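Alkylhalidase CmlS (Streptomyces venezuelae, PDB 3I3L) is a flavin-dependent halogenase of chloramphenicol biosynthesis that carries its FAD covalently bound to the protein. Local coordinates at residues 212-217 against 284-289; 216-221 against 444-449; 304-309 against 354-359; 22-27 against 344-349. All coordinates share one frame; numbering follows the deposited sequence.

Contact 1. Residues 212-217 against 284-289; sequences FKLKDP and GGAEQV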
loop_
_atom_site.group_PDB
_atom_site.type_symbol
_atom_site.label_atom_id
_atom_site.label_comp_id
_atom_site.label_asym_id
_atom_site.label_seq_id
_atom_site.Cartn_x
_atom_site.Cartn_y
_atom_site.Cartn_z
ATOM N N PHE A 212 0.214 1.246 26.049
ATOM C CA PHE A 212 1.121 1.368 27.163
ATOM C C PHE A 212 1.592 2.801 27.309
ATOM O O PHE A 212 1.770 3.497 26.320
ATOM C CB PHE A 212 2.333 0.443 27.016
ATOM C CG PHE A 212 1.998 -1.023 27.165
ATOM C CD1 PHE A 212 2.119 -1.657 28.404
ATOM C CD2 PHE A 212 1.573 -1.781 26.057
ATOM C CE1 PHE A 212 1.802 -3.051 28.558
ATOM C CE2 PHE A 212 1.247 -3.154 26.208
ATOM C CZ PHE A 212 1.369 -3.786 27.458
ATOM N N LYS A 213 1.821 3.214 28.557
ATOM C CA LYS A 213 2.489 4.474 28.871
ATOM C C LYS A 213 3.984 4.201 28.893
ATOM O O LYS A 213 4.475 3.446 29.727
ATOM C CB LYS A 213 1.998 5.013 30.215
ATOM C CG LYS A 213 2.765 6.249 30.756
ATOM C CD LYS A 213 1.788 7.366 31.200
ATOM C CE LYS A 213 1.031 7.012 32.461
ATOM N NZ LYS A 213 1.831 7.341 33.690
ATOM N N LEU A 214 4.688 4.798 27.937
ATOM C CA LEU A 214 6.090 4.514 27.706
ATOM C C LEU A 214 6.581 5.618 26.811
ATOM O O LEU A 214 5.877 6.020 25.888
ATOM C CB LEU A 214 6.251 3.164 26.972
ATOM C CG LEU A 214 7.676 2.808 26.501
ATOM C CD1 LEU A 214 8.618 2.514 27.680
ATOM C CD2 LEU A 214 7.655 1.648 25.525
ATOM N N LYS A 215 7.777 6.114 27.070
ATOM C CA LYS A 215 8.350 7.174 26.264
ATOM C C LYS A 215 9.299 6.539 25.240
ATOM O O LYS A 215 10.055 5.618 25.579
ATOM C CB LYS A 215 9.107 8.165 27.168
ATOM C CG LYS A 215 9.687 9.407 26.450
ATOM C CD LYS A 215 8.919 10.701 26.810
ATOM C CE LYS A 215 9.268 11.216 28.224
ATOM N NZ LYS A 215 8.542 12.476 28.577
ATOM N N ASP A 216 9.255 7.006 23.992
ATOM C CA ASP A 216 10.162 6.476 22.993
ATOM C C ASP A 216 11.550 6.403 23.630
ATOM O O ASP A 216 12.064 7.415 24.081
ATOM C CB ASP A 216 10.154 7.361 21.751
ATOM C CG ASP A 216 10.983 6.785 20.592
ATOM O OD1 ASP A 216 11.881 5.951 20.800
ATOM O OD2 ASP A 216 10.740 7.204 19.444
ATOM N N PRO A 217 12.152 5.214 23.682
ATOM C CA PRO A 217 13.468 5.017 24.308
ATOM C C PRO A 217 14.636 5.423 23.415
ATOM O O PRO A 217 15.809 5.225 23.786
ATOM C CB PRO A 217 13.538 3.498 24.487
ATOM C CG PRO A 217 12.724 2.967 23.346
ATOM C CD PRO A 217 11.576 3.941 23.213
ATOM N N GLY A 284 9.530 -3.022 29.173
ATOM C CA GLY A 284 10.176 -2.854 30.469
ATOM C C GLY A 284 9.341 -2.194 31.557
ATOM O O GLY A 284 9.598 -1.041 31.981
ATOM N N GLY A 285 8.335 -2.930 32.017
ATOM C CA GLY A 285 7.567 -2.514 33.196
ATOM C C GLY A 285 6.595 -1.364 32.969
ATOM O O GLY A 285 5.827 -1.022 33.898
ATOM N N ALA A 286 6.620 -0.778 31.755
ATOM C CA ALA A 286 5.667 0.247 31.340
ATOM C C ALA A 286 4.277 -0.179 31.754
ATOM O O ALA A 286 4.019 -1.366 31.897
ATOM C CB ALA A 286 5.725 0.433 29.831
ATOM N N GLU A 287 3.393 0.787 31.941
ATOM C CA GLU A 287 2.051 0.526 32.413
ATOM C C GLU A 287 1.038 0.378 31.265
ATOM O O GLU A 287 0.947 1.233 30.388
ATOM C CB GLU A 287 1.605 1.651 33.352
ATOM C CG GLU A 287 0.345 1.317 34.186
ATOM C CD GLU A 287 -0.443 2.566 34.705
ATOM O OE1 GLU A 287 0.144 3.696 34.737
ATOM O OE2 GLU A 287 -1.658 2.408 35.064
ATOM N N GLN A 288 0.275 -0.710 31.285
ATOM C CA GLN A 288 -0.786 -0.935 30.326
ATOM C C GLN A 288 -1.900 0.019 30.657
ATOM O O GLN A 288 -2.381 0.002 31.775
ATOM C CB GLN A 288 -1.295 -2.381 30.391
ATOM C CG GLN A 288 -2.226 -2.777 29.238
ATOM C CD GLN A 288 -2.659 -4.242 29.307
ATOM O OE1 GLN A 288 -3.695 -4.637 28.768
ATOM N NE2 GLN A 288 -1.860 -5.048 29.955
ATOM N N VAL A 289 -2.331 0.831 29.683
ATOM C CA VAL A 289 -3.160 1.987 29.990
ATOM C C VAL A 289 -4.539 1.956 29.317
ATOM O O VAL A 289 -5.271 2.948 29.274
ATOM C CB VAL A 289 -2.322 3.266 29.771
ATOM C CG1 VAL A 289 -2.511 3.877 28.354
ATOM C CG2 VAL A 289 -2.506 4.229 30.905
#
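The carbonyl oxygen Glu287 O is gripped twice by the facing strand. Lys213 N donates to it at 2.8 Å, nearly straight (166°) and in the carbonyl plane, while the CA-H of Phe212 leans on the same oxygen, Phe212 CA to Glu287 O being 3.2 Å. Phe212 and Gln288 form an antiparallel non-hydrogen-bonded pair whose side chains share one face of the sheet. With CG beside its own backbone N (chi1 -70°), the Phe212 ring lies against the Gln288 stem: CE1 is 3.7 Å from Gln288 CB, and Gln288 CG sits over one ring face, offset toward the rim. Ala286 O meets the ring edge. Farther along, Ala286 CB presses on Lys213 O (3.3 Å) and touches Leu214 CB (4.0 Å), where the pairing gives way to loop. The reverse face carries a bent Lys213 and an extended Glu287, with Lys213 NZ 4.2 Å from Glu287 OE1, near but not in contact. Replacing Phe212 by an alanine would probably open a gap beneath the Gln288 methylenes and leave the end of this strand pair without its buried packing. The ring also packs on Tyr269 and Leu273 of helix 265-273, which covers this face, and on Val248 of strand 245-253; Phe212 is backbone-bonded to Tyr246, strand 203-213 running between its antiparallel partners 245-253 and 287-302.

Contact 2. Residues 216-221 against 444-449; sequences DPFEGD and PELSDD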
loop_
_atom_site.group_PDB
_atom_site.type_symbol
_atom_site.label_atom_id
_atom_site.label_comp_id
_atom_site.label_asym_id
_atom_site.label_seq_id
_atom_site.Cartn_x
_atom_site.Cartn_y
_atom_site.Cartn_z
ATOM N N ASP A 216 9.255 7.006 23.992
ATOM C CA ASP A 216 10.162 6.476 22.993
ATOM C C ASP A 216 11.550 6.403 23.630
ATOM O O ASP A 216 12.064 7.415 24.081
ATOM C CB ASP A 216 10.154 7.361 21.751
ATOM C CG ASP A 216 10.983 6.785 20.592
ATOM O OD1 ASP A 216 11.881 5.951 20.800
ATOM O OD2 ASP A 216 10.740 7.204 19.444
ATOM N N PRO A 217 12.152 5.214 23.682
ATOM C CA PRO A 217 13.468 5.017 24.308
ATOM C C PRO A 217 14.636 5.423 23.415
ATOM O O PRO A 217 15.809 5.225 23.786
ATOM C CB PRO A 217 13.538 3.498 24.487
ATOM C CG PRO A 217 12.724 2.967 23.346
ATOM C CD PRO A 217 11.576 3.941 23.213
ATOM N N PHE A 218 14.325 5.943 22.233
ATOM C CA PHE A 218 15.375 6.352 21.323
ATOM C C PHE A 218 15.351 7.853 20.971
ATOM O O PHE A 218 14.307 8.457 20.722
ATOM C CB PHE A 218 15.429 5.402 20.085
ATOM C CG PHE A 218 15.787 3.951 20.441
ATOM C CD1 PHE A 218 17.041 3.628 20.953
ATOM C CD2 PHE A 218 14.851 2.928 20.312
ATOM C CE1 PHE A 218 17.356 2.333 21.290
ATOM C CE2 PHE A 218 15.178 1.630 20.655
ATOM C CZ PHE A 218 16.419 1.327 21.126
ATOM N N GLU A 219 16.536 8.439 20.950
ATOM C CA GLU A 219 16.698 9.852 20.636
ATOM C C GLU A 219 17.165 10.092 19.205
ATOM O O GLU A 219 16.963 11.170 18.681
ATOM C CB GLU A 219 17.725 10.479 21.590
ATOM C CG GLU A 219 17.732 9.876 23.005
ATOM C CD GLU A 219 18.240 10.850 24.065
ATOM O OE1 GLU A 219 19.074 11.754 23.708
ATOM O OE2 GLU A 219 17.790 10.697 25.246
ATOM N N GLY A 220 17.841 9.116 18.605
ATOM C CA GLY A 220 18.510 9.342 17.354
ATOM C C GLY A 220 17.555 9.200 16.210
ATOM O O GLY A 220 16.356 9.487 16.356
ATOM N N ASP A 221 18.070 8.718 15.080
ATOM C CA ASP A 221 17.235 8.494 13.911
ATOM C C ASP A 221 16.057 7.509 14.178
ATOM O O ASP A 221 15.050 7.515 13.456
ATOM C CB ASP A 221 18.121 8.024 12.742
ATOM C CG ASP A 221 19.005 9.177 12.145
ATOM O OD1 ASP A 221 18.691 10.362 12.345
ATOM O OD2 ASP A 221 20.020 8.879 11.465
ATOM N N PRO A 444 24.887 -6.031 15.781
ATOM C CA PRO A 444 23.988 -7.194 15.936
ATOM C C PRO A 444 22.663 -6.873 16.606
ATOM O O PRO A 444 21.699 -7.625 16.455
ATOM C CB PRO A 444 24.796 -8.166 16.835
ATOM C CG PRO A 444 26.203 -7.489 17.021
ATOM C CD PRO A 444 25.979 -6.033 16.775
ATOM N N GLU A 445 22.626 -5.786 17.365
ATOM C CA GLU A 445 21.481 -5.460 18.227
ATOM C C GLU A 445 21.009 -4.017 18.023
ATOM O O GLU A 445 21.696 -3.173 17.417
ATOM C CB GLU A 445 21.842 -5.685 19.705
ATOM C CG GLU A 445 23.376 -5.541 20.046
ATOM C CD GLU A 445 23.844 -4.083 20.205
ATOM O OE1 GLU A 445 24.864 -3.695 19.566
ATOM O OE2 GLU A 445 23.165 -3.327 20.957
ATOM N N LEU A 446 19.825 -3.742 18.545
ATOM C CA LEU A 446 19.163 -2.481 18.326
ATOM C C LEU A 446 19.665 -1.468 19.363
ATOM O O LEU A 446 19.659 -1.749 20.567
ATOM C CB LEU A 446 17.650 -2.697 18.463
ATOM C CG LEU A 446 16.712 -1.546 18.106
ATOM C CD1 LEU A 446 16.686 -1.328 16.636
ATOM C CD2 LEU A 446 15.326 -1.838 18.660
ATOM N N SER A 447 20.091 -0.290 18.892
ATOM C CA SER A 447 20.712 0.705 19.734
ATOM C C SER A 447 20.542 2.109 19.160
ATOM O O SER A 447 20.349 2.311 17.919
ATOM C CB SER A 447 22.196 0.392 19.893
ATOM O OG SER A 447 22.912 1.593 20.042
ATOM N N ASP A 448 20.651 3.088 20.058
ATOM C CA ASP A 448 20.559 4.489 19.683
ATOM C C ASP A 448 21.847 4.943 18.995
ATOM O O ASP A 448 21.970 6.077 18.539
ATOM C CB ASP A 448 20.229 5.336 20.901
ATOM C CG ASP A 448 19.246 6.447 20.586
ATOM O OD1 ASP A 448 19.045 6.734 19.386
ATOM O OD2 ASP A 448 18.691 7.068 21.541
ATOM N N ASP A 449 22.798 4.035 18.904
ATOM C CA ASP A 449 23.969 4.215 18.042
ATOM C C ASP A 449 23.577 4.379 16.584
ATOM O O ASP A 449 24.332 4.962 15.788
ATOM C CB ASP A 449 24.915 3.025 18.186
ATOM C CG ASP A 449 25.870 3.172 19.373
ATOM O OD1 ASP A 449 25.816 4.224 20.030
ATOM O OD2 ASP A 449 26.679 2.248 19.636
#
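Two torsions bring Phe218 and Asp448 together: the Phe218 ring has CG anti to the carbonyl carbon (chi1 -63°), and the Asp448 carboxylate is held at chi1 -140°, away from the usual staggered values, which turns it onto the facing backbone. There both oxygens are used. Asp448 OD2 takes Glu219 N at 2.6 Å, almost straight (177°) and from the syn side, while OD1 receives the more bent bond from Gly220 N at 2.8 Å on its syn lone pair. A side chain at Gly220 would run into Asp448 OD1, so glycine suits the spot. The carboxylate stands nearly perpendicular to the Phe218 ring, with Asp448 CG at the ring's edge, in its plane, 3.6 Å from Phe218 CD1. At the far side of the ring, Phe218 CE2 meets Leu446 CD2 at 4.0 Å, and both residues rest on Tyr227 of strand 226-231. Nearby, Asp221 OD2 accepts from Glu452 N, a second link between the loops. The loop between strands 203-213 and 226-231 thus meets that between helices 430-439 and 456-471, each shaped by a short side-chain turn: Asp216 OD1 accepting from Phe218 N is an Asx turn, and Ser447 OG accepting from Asp449 N is an ST turn.

Contact 3. Residues 304-309 against 354-359; sequences VFSADR and AVHAWY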
loop_
_atom_site.group_PDB
_atom_site.type_symbol
_atom_site.label_atom_id
_atom_site.label_comp_id
_atom_site.label_asym_id
_atom_site.label_seq_id
_atom_site.Cartn_x
_atom_site.Cartn_y
_atom_site.Cartn_z
ATOM N N VAL A 304 -14.310 -8.184 -8.320
ATOM C CA VAL A 304 -14.718 -6.931 -8.996
ATOM C C VAL A 304 -14.419 -5.709 -8.114
ATOM O O VAL A 304 -15.011 -5.544 -7.075
ATOM C CB VAL A 304 -16.250 -6.966 -9.404
ATOM C CG1 VAL A 304 -16.653 -5.771 -10.325
ATOM C CG2 VAL A 304 -16.596 -8.288 -10.184
ATOM N N PHE A 305 -13.494 -4.851 -8.535
ATOM C CA PHE A 305 -13.191 -3.650 -7.726
ATOM C C PHE A 305 -14.177 -2.521 -8.104
ATOM O O PHE A 305 -14.430 -1.647 -7.300
ATOM C CB PHE A 305 -11.746 -3.187 -7.954
ATOM C CG PHE A 305 -10.711 -4.123 -7.382
ATOM C CD1 PHE A 305 -10.231 -3.927 -6.102
ATOM C CD2 PHE A 305 -10.257 -5.221 -8.090
ATOM C CE1 PHE A 305 -9.243 -4.792 -5.584
ATOM C CE2 PHE A 305 -9.310 -6.076 -7.540
ATOM C CZ PHE A 305 -8.819 -5.872 -6.330
ATOM N N SER A 306 -14.741 -2.577 -9.284
ATOM C CA SER A 306 -15.767 -1.599 -9.683
ATOM C C SER A 306 -16.379 -2.104 -11.020
ATOM O O SER A 306 -15.742 -2.810 -11.786
ATOM C CB SER A 306 -15.098 -0.231 -9.925
ATOM O OG SER A 306 -14.309 -0.258 -11.135
ATOM N N ALA A 307 -17.609 -1.698 -11.277
ATOM C CA ALA A 307 -18.309 -1.983 -12.516
ATOM C C ALA A 307 -19.511 -1.027 -12.564
ATOM O O ALA A 307 -19.942 -0.546 -11.532
ATOM C CB ALA A 307 -18.840 -3.433 -12.523
ATOM N N ASP A 308 -20.051 -0.802 -13.739
ATOM C CA ASP A 308 -21.319 -0.085 -13.870
ATOM C C ASP A 308 -21.327 1.268 -13.109
ATOM O O ASP A 308 -20.554 2.170 -13.413
ATOM C CB ASP A 308 -22.430 -1.019 -13.383
ATOM C CG ASP A 308 -22.499 -2.331 -14.187
ATOM O OD1 ASP A 308 -22.238 -2.310 -15.407
ATOM O OD2 ASP A 308 -22.838 -3.385 -13.583
ATOM N N ARG A 309 -22.166 1.376 -12.080
ATOM C CA ARG A 309 -22.203 2.630 -11.337
ATOM C C ARG A 309 -21.601 2.600 -9.926
ATOM O O ARG A 309 -21.918 3.468 -9.112
ATOM C CB ARG A 309 -23.650 3.166 -11.278
ATOM C CG ARG A 309 -24.186 3.549 -12.633
ATOM C CD ARG A 309 -25.720 3.966 -12.615
ATOM N NE ARG A 309 -26.148 4.323 -13.991
ATOM C CZ ARG A 309 -25.933 5.526 -14.555
ATOM N NH1 ARG A 309 -25.319 6.479 -13.880
ATOM N NH2 ARG A 309 -26.285 5.759 -15.816
ATOM N N ALA A 354 -13.343 1.114 -20.456
ATOM C CA ALA A 354 -11.921 1.305 -20.359
ATOM C C ALA A 354 -11.560 1.861 -18.965
ATOM O O ALA A 354 -10.554 1.489 -18.387
ATOM C CB ALA A 354 -11.455 2.249 -21.468
ATOM N N VAL A 355 -12.393 2.750 -18.437
ATOM C CA VAL A 355 -12.058 3.380 -17.148
ATOM C C VAL A 355 -12.211 2.352 -16.019
ATOM O O VAL A 355 -11.422 2.339 -15.098
ATOM C CB VAL A 355 -12.945 4.650 -16.859
ATOM C CG1 VAL A 355 -12.917 5.031 -15.400
ATOM C CG2 VAL A 355 -12.473 5.890 -17.714
ATOM N N HIS A 356 -13.261 1.536 -16.073
ATOM C CA HIS A 356 -13.430 0.531 -15.059
ATOM C C HIS A 356 -12.289 -0.516 -15.169
ATOM O O HIS A 356 -11.797 -0.972 -14.158
ATOM C CB HIS A 356 -14.771 -0.165 -15.242
ATOM C CG HIS A 356 -15.889 0.507 -14.531
ATOM N ND1 HIS A 356 -15.867 0.743 -13.175
ATOM C CD2 HIS A 356 -17.107 0.920 -14.961
ATOM C CE1 HIS A 356 -17.005 1.299 -12.798
ATOM N NE2 HIS A 356 -17.759 1.463 -13.863
ATOM N N ALA A 357 -11.924 -0.897 -16.388
ATOM C CA ALA A 357 -10.850 -1.838 -16.582
ATOM C C ALA A 357 -9.555 -1.267 -16.022
ATOM O O ALA A 357 -8.785 -1.996 -15.457
ATOM C CB ALA A 357 -10.707 -2.256 -18.088
ATOM N N TRP A 358 -9.337 0.040 -16.157
ATOM C CA TRP A 358 -8.183 0.648 -15.557
ATOM C C TRP A 358 -8.258 0.619 -13.995
ATOM O O TRP A 358 -7.268 0.333 -13.322
ATOM C CB TRP A 358 -7.929 2.066 -16.106
ATOM C CG TRP A 358 -6.928 2.823 -15.262
ATOM C CD1 TRP A 358 -5.568 2.811 -15.396
ATOM C CD2 TRP A 358 -7.211 3.703 -14.147
ATOM N NE1 TRP A 358 -4.993 3.633 -14.470
ATOM C CE2 TRP A 358 -5.967 4.158 -13.657
ATOM C CE3 TRP A 358 -8.379 4.141 -13.529
ATOM C CZ2 TRP A 358 -5.864 5.027 -12.571
ATOM C CZ3 TRP A 358 -8.277 4.991 -12.443
ATOM C CH2 TRP A 358 -7.043 5.444 -11.992
ATOM N N TYR A 359 -9.408 0.954 -13.424
ATOM C CA TYR A 359 -9.525 0.943 -11.956
ATOM C C TYR A 359 -9.286 -0.499 -11.412
ATOM O O TYR A 359 -8.595 -0.664 -10.436
ATOM C CB TYR A 359 -10.908 1.477 -11.520
ATOM C CG TYR A 359 -11.051 1.632 -10.005
ATOM C CD1 TYR A 359 -10.525 2.750 -9.333
ATOM C CD2 TYR A 359 -11.640 0.628 -9.253
ATOM C CE1 TYR A 359 -10.617 2.854 -7.915
ATOM C CE2 TYR A 359 -11.775 0.722 -7.885
ATOM C CZ TYR A 359 -11.268 1.838 -7.217
ATOM O OH TYR A 359 -11.391 1.904 -5.833
#
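His356 reaches from its helix to the Ser306 hydroxyl on the short strand 306-307 and to the Asp308 carbonyl just beyond it, using both ring nitrogens. His356 ND1 and Ser306 OG share a hydrogen bond of 2.8 Å in which either may be the donor; His356 NE2 gives a second, 2.9 Å long, to Asp308 O, which lies close to the imidazole plane although the donor stands above the carbonyl plane. Ala307 CA sits over the centre of one ring face, so the imidazole is held flat against the strand. Ser306 OG, at chi1 71° between its backbone N and carbonyl carbon, also approaches Tyr359 CD2 at 3.4 Å. The edge of the Tyr359 ring faces Phe305 O, with Tyr359 CE2 3.6 Å away, and its CE2 touches Phe305 CB at 3.9 Å. Putting a leucine in place of His356 would probably leave Ser306 OG and Asp308 O without these partners and Ala307 without the flat ring against it.

In the second shell, Phe311 stacks on His356 and meets Tyr359 edge-to-face, and the Tyr359 hydroxyl hydrogen-bonds to Leu312 O. Lys352 pairs with the Asp308 carboxylate, while Asn360 binds Ser306 O. The arrangement is a helix packed on a β-hairpin: strand 306-307 is the edge of the FAD-binding domain's mixed sheet, antiparallel to strand 310-312, and helix 352-382 holds it from one side, with the Tyr359 side chain about 10 Å from the bound FAD.

Contact 4. Residues 22-27 against 344-349; sequences TRSKVA and RITRHG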
loop_
_atom_site.group_PDB
_atom_site.type_symbol
_atom_site.label_atom_id
_atom_site.label_comp_id
_atom_site.label_asym_id
_atom_site.label_seq_id
_atom_site.Cartn_x
_atom_site.Cartn_y
_atom_site.Cartn_z
ATOM N N THR A 22 -21.001 18.493 -17.547
ATOM C CA THR A 22 -21.759 17.492 -16.734
ATOM C C THR A 22 -20.982 17.022 -15.501
ATOM O O THR A 22 -19.783 16.734 -15.582
ATOM C CB THR A 22 -22.096 16.235 -17.547
ATOM O OG1 THR A 22 -22.750 16.612 -18.758
ATOM C CG2 THR A 22 -23.020 15.307 -16.760
ATOM N N ARG A 23 -21.686 16.967 -14.384
ATOM C CA ARG A 23 -21.199 16.400 -13.142
ATOM C C ARG A 23 -22.244 15.460 -12.531
ATOM O O ARG A 23 -23.439 15.582 -12.824
ATOM C CB ARG A 23 -20.839 17.508 -12.140
ATOM C CG ARG A 23 -19.724 18.427 -12.628
ATOM C CD ARG A 23 -18.383 17.668 -12.758
ATOM N NE ARG A 23 -17.257 18.567 -13.073
ATOM C CZ ARG A 23 -17.012 19.067 -14.265
ATOM N NH1 ARG A 23 -17.788 18.712 -15.322
ATOM N NH2 ARG A 23 -15.946 19.874 -14.391
ATOM N N SER A 24 -21.794 14.559 -11.644
ATOM C CA SER A 24 -22.609 13.489 -11.092
ATOM C C SER A 24 -22.996 13.745 -9.658
ATOM O O SER A 24 -22.301 14.391 -8.903
ATOM C CB SER A 24 -21.854 12.146 -11.146
ATOM O OG SER A 24 -21.724 11.689 -12.494
ATOM N N LYS A 25 -24.159 13.222 -9.299
ATOM C CA LYS A 25 -24.504 13.046 -7.900
ATOM C C LYS A 25 -23.924 11.716 -7.389
ATOM O O LYS A 25 -24.217 10.634 -7.957
ATOM C CB LYS A 25 -26.022 13.007 -7.766
ATOM C CG LYS A 25 -26.520 13.192 -6.345
ATOM C CD LYS A 25 -28.016 13.562 -6.369
ATOM C CE LYS A 25 -28.522 13.958 -4.980
ATOM N NZ LYS A 25 -27.843 15.250 -4.485
ATOM N N VAL A 26 -23.166 11.768 -6.298
ATOM C CA VAL A 26 -22.488 10.565 -5.829
ATOM C C VAL A 26 -22.725 10.311 -4.373
ATOM O O VAL A 26 -22.418 11.172 -3.554
ATOM C CB VAL A 26 -20.934 10.655 -6.032
ATOM C CG1 VAL A 26 -20.308 9.333 -5.654
ATOM C CG2 VAL A 26 -20.599 11.030 -7.466
ATOM N N ALA A 27 -23.257 9.135 -4.051
ATOM C CA ALA A 27 -23.386 8.684 -2.683
ATOM C C ALA A 27 -22.107 7.935 -2.263
ATOM O O ALA A 27 -21.527 7.164 -3.054
ATOM C CB ALA A 27 -24.551 7.712 -2.527
ATOM N N ARG A 344 -14.089 11.077 -15.016
ATOM C CA ARG A 344 -13.834 10.774 -16.413
ATOM C C ARG A 344 -15.014 10.152 -17.098
ATOM O O ARG A 344 -15.294 10.446 -18.256
ATOM C CB ARG A 344 -12.610 9.852 -16.526
ATOM C CG ARG A 344 -12.144 9.591 -17.906
ATOM C CD ARG A 344 -11.302 10.706 -18.455
ATOM N NE ARG A 344 -11.057 10.530 -19.889
ATOM C CZ ARG A 344 -10.409 11.400 -20.674
ATOM N NH1 ARG A 344 -9.862 12.492 -20.178
ATOM N NH2 ARG A 344 -10.298 11.146 -21.974
ATOM N N ILE A 345 -15.702 9.235 -16.430
ATOM C CA ILE A 345 -16.826 8.569 -17.069
ATOM C C ILE A 345 -17.976 9.566 -17.258
ATOM O O ILE A 345 -18.718 9.482 -18.199
ATOM C CB ILE A 345 -17.328 7.351 -16.237
ATOM C CG1 ILE A 345 -16.263 6.235 -16.200
ATOM C CG2 ILE A 345 -18.693 6.827 -16.801
ATOM C CD1 ILE A 345 -16.506 5.195 -15.066
ATOM N N THR A 346 -18.133 10.470 -16.306
ATOM C CA THR A 346 -19.198 11.448 -16.328
ATOM C C THR A 346 -19.063 12.374 -17.574
ATOM O O THR A 346 -20.076 12.698 -18.183
ATOM C CB THR A 346 -19.194 12.301 -15.046
ATOM O OG1 THR A 346 -19.454 11.445 -13.913
ATOM C CG2 THR A 346 -20.296 13.407 -15.144
ATOM N N ARG A 347 -17.832 12.764 -17.911
ATOM C CA ARG A 347 -17.534 13.694 -18.990
ATOM C C ARG A 347 -17.311 12.964 -20.311
ATOM O O ARG A 347 -17.432 13.585 -21.379
ATOM C CB ARG A 347 -16.313 14.575 -18.644
ATOM C CG ARG A 347 -16.513 15.458 -17.366
ATOM C CD ARG A 347 -15.306 16.413 -17.086
ATOM N NE ARG A 347 -14.127 15.700 -16.589
ATOM C CZ ARG A 347 -13.046 15.407 -17.303
ATOM N NH1 ARG A 347 -12.940 15.821 -18.548
ATOM N NH2 ARG A 347 -12.045 14.691 -16.750
ATOM N N HIS A 348 -17.005 11.648 -20.258
ATOM C CA HIS A 348 -16.772 10.864 -21.476
ATOM C C HIS A 348 -17.358 9.462 -21.310
ATOM O O HIS A 348 -16.636 8.491 -20.944
ATOM C CB HIS A 348 -15.272 10.689 -21.747
ATOM C CG HIS A 348 -14.496 11.965 -21.758
ATOM N ND1 HIS A 348 -14.302 12.710 -22.903
ATOM C CD2 HIS A 348 -13.850 12.618 -20.765
ATOM C CE1 HIS A 348 -13.577 13.775 -22.610
ATOM N NE2 HIS A 348 -13.299 13.753 -21.316
ATOM N N GLY A 349 -18.660 9.349 -21.549
ATOM C CA GLY A 349 -19.401 8.155 -21.175
ATOM C C GLY A 349 -19.078 6.975 -22.078
ATOM O O GLY A 349 -19.368 5.829 -21.718
#
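Thr346 is the hub of the contact, its two branches serving different partners. The torsion of -63° at chi1 sets OG1 anti to the carbonyl carbon and CG2 anti to the backbone N. Thr346 OG1 accepts from Ser24 OG at 2.7 Å and is also bonded to Ile342 O one helical turn earlier, so the hydroxyl is engaged both across the contact and along its own helix. Thr346 CG2 points at the chain just before strand 25-29, lying 3.4 Å from Thr22 O and 3.7 Å from Arg23 CA.

Thr22 answers with its own methyl: Thr22 CG2 meets Thr346 CG2 at 3.7 Å, the two side chains crossing at a slant. Arg347 completes the set by its aliphatic part alone. Its CD lies over one face of the Arg23 guanidinium, 3.8 Å from Arg23 NH1, while its charged end turns elsewhere to a salt bridge with Asp343. The two guanidinium planes are 62° apart. Arg23 is fixed by backbone oxygens: NH1 donates to Thr22 O (2.8 Å), which lies near the guanidinium plane, and to His20 O, while NE binds Leu45 O.

Ser24 and Thr346 both pack on Phe179 of the neighbouring parallel strand 179-182. This joins the start of the first β-strand to the C-terminal end of helix 327-347, and that first strand leads toward a glycine-rich turn consistent with a Rossmann-type FAD-binding fold.

Overall arrangement
From the N terminus, residues 22-27 open the longest loop, which contact 4 closes only at 344-349. Within that span contact 1 opens at 212-217 and closes at 284-289, the whole of it contained in the loop of contact 4. Contact 2 starts from the same stretch, sharing Asp216 and Pro217, but runs on to 444-449 and so crosses contact 4. Contact 3, from 304-309 to 354-359, lies within contact 2's loop and also crosses contact 4. Contacts 3 and 4 touch through Val355 and Ile345, packing successive helices against one sheet; across the chain's centre, contact 1 pairs strands of the other sheet and contact 2 ties one of its loops to that between helices 430-439 and 456-471.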